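Local atomic coordinates of histidinol-phosphatase (Bordetella pertussis, PDB entry 3FVV), a protein that probably catalyses the removal of phosphate from histidinol phosphate to give histidinol, the direct precursor of histidine, as a magnesium-dependent hydrolase of the HAD-like superfamily. Residues A[102-106]-A[107-111]. Numbering follows the deposited sequence.
Sequences RGHLA and AGDLC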
loop_
_atom_site.group_PDB
_atom_site.type_symbol
_atom_site.label_atom_id
_atom_site.label_comp_id
_atom_site.label_asym_id
_atom_site.label_seq_id
_atom_site.Cartn_x
_atom_site.Cartn_y
_atom_site.Cartn_z
ATOM N N ARG A 102 3.142 -1.063 16.384
ATOM C CA ARG A 102 3.058 -1.796 17.602
ATOM C C ARG A 102 2.377 -1.054 18.698
ATOM O O ARG A 102 1.618 -1.667 19.482
ATOM C CB ARG A 102 4.444 -2.235 18.005
ATOM C CG ARG A 102 4.482 -2.960 19.263
ATOM C CD ARG A 102 5.908 -3.449 19.522
ATOM N NE ARG A 102 6.429 -4.273 18.408
ATOM C CZ ARG A 102 7.268 -5.310 18.555
ATOM N NH1 ARG A 102 7.693 -5.703 19.771
ATOM N NH2 ARG A 102 7.667 -5.986 17.478
ATOM N N GLY A 103 2.621 0.248 18.779
ATOM C CA GLY A 103 1.926 1.064 19.776
ATOM C C GLY A 103 0.407 0.979 19.644
ATOM O O GLY A 103 -0.332 0.899 20.637
ATOM N N HIS A 104 -0.079 1.022 18.412
ATOM C CA HIS A 104 -1.542 0.977 18.206
ATOM C C HIS A 104 -2.026 -0.446 18.486
ATOM O O HIS A 104 -3.053 -0.617 19.137
ATOM C CB HIS A 104 -1.913 1.418 16.832
ATOM C CG HIS A 104 -1.789 2.891 16.612
ATOM N ND1 HIS A 104 -2.749 3.783 17.044
ATOM C CD2 HIS A 104 -0.869 3.623 15.936
ATOM C CE1 HIS A 104 -2.398 5.004 16.674
ATOM N NE2 HIS A 104 -1.246 4.939 16.027
ATOM N N LEU A 105 -1.280 -1.474 18.099
ATOM C CA LEU A 105 -1.703 -2.831 18.426
ATOM C C LEU A 105 -1.860 -3.026 19.923
ATOM O O LEU A 105 -2.853 -3.590 20.394
ATOM C CB LEU A 105 -0.768 -3.928 17.836
ATOM C CG LEU A 105 -0.843 -4.099 16.303
ATOM C CD1 LEU A 105 0.364 -4.887 15.783
ATOM C CD2 LEU A 105 -2.141 -4.809 15.856
ATOM N N ALA A 106 -0.848 -2.565 20.640
ATOM C CA ALA A 106 -0.760 -2.723 22.060
ATOM C C ALA A 106 -1.888 -1.937 22.754
ATOM O O ALA A 106 -2.352 -2.361 23.814
ATOM C CB ALA A 106 0.678 -2.323 22.603
ATOM N N ALA A 107 -2.361 -0.837 22.162
ATOM C CA ALA A 107 -3.465 -0.092 22.802
ATOM C C ALA A 107 -4.821 -0.778 22.645
ATOM O O ALA A 107 -5.817 -0.330 23.194
ATOM C CB ALA A 107 -3.531 1.393 22.266
ATOM N N GLY A 108 -4.872 -1.840 21.871
ATOM C CA GLY A 108 -6.126 -2.470 21.520
ATOM C C GLY A 108 -6.738 -1.916 20.235
ATOM O O GLY A 108 -7.860 -2.207 19.941
ATOM N N ASP A 109 -6.042 -1.076 19.493
ATOM C CA ASP A 109 -6.649 -0.431 18.332
ATOM C C ASP A 109 -6.962 -1.498 17.286
ATOM O O ASP A 109 -6.293 -2.538 17.241
ATOM C CB ASP A 109 -5.755 0.681 17.781
ATOM C CG ASP A 109 -5.581 1.860 18.783
ATOM O OD1 ASP A 109 -6.337 1.844 19.816
ATOM O OD2 ASP A 109 -4.724 2.786 18.522
ATOM N N LEU A 110 -8.014 -1.290 16.499
ATOM C CA LEU A 110 -8.245 -2.090 15.291
ATOM C C LEU A 110 -7.302 -1.558 14.196
ATOM O O LEU A 110 -7.442 -0.436 13.804
ATOM C CB LEU A 110 -9.700 -1.990 14.832
ATOM C CG LEU A 110 -10.032 -2.701 13.514
ATOM C CD1 LEU A 110 -9.647 -4.186 13.633
ATOM C CD2 LEU A 110 -11.529 -2.468 13.076
ATOM N N CYS A 111 -6.370 -2.362 13.713
ATOM C CA CYS A 111 -5.297 -1.899 12.793
ATOM C C CYS A 111 -5.389 -2.562 11.405
ATOM O O CYS A 111 -5.614 -3.751 11.297
ATOM C CB CYS A 111 -3.915 -2.208 13.367
ATOM S SG CYS A 111 -3.625 -1.373 14.928
HETATM O O HOH W 1 -4.923 -4.234 18.856
#
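A107 N bonds to G103 O at 3.1 Å, continuing the last turn of helix 95-106, and the chain then turns away in a Schellman motif. G108 N returns to L105 O, approaching from well above the carbonyl plane, while D109 N reaches H104 O at 3.0 Å. G108 suits the turn because its positive phi would jam a side chain against the preceding carbonyl oxygen. A water donates to both L105 O and D109 O, bridging the helix end and the outgoing chain.

The main side-chain contact is between H104 and D109. H104 ND1 donates to D109 OD2 at 2.7 Å, and the bond is nearly straight (165°), with the oxygen at the ring edge almost in the ring plane. The ring and carboxylate planes are nevertheless 44° apart. D109 has CG anti to its own carbonyl carbon (chi1 -65°), which, with CB directed at the helix, carries OD2 to the edge of the H104 ring. Further along, the compact, buried thiol of C111 points at the helix and packs on H104 CB at 3.8 Å and on L105 CD2 at 3.9 Å, needing no longer side chain.

Both polar partners have second contacts: histidine suits position 104 because its other nitrogen, NE2, bonds to Y184 OH, and D109 OD2 forms a salt bridge with R5 on the neighbouring parallel strand 5-9. The buried carboxylate is thus met by an imidazole N-H and a guanidinium, which should favour its ionised form, and the link ties the helix-to-strand turn of this Rossmann-like HAD core to strand 5-9 and, through Y184, to strand 180-185 beyond it.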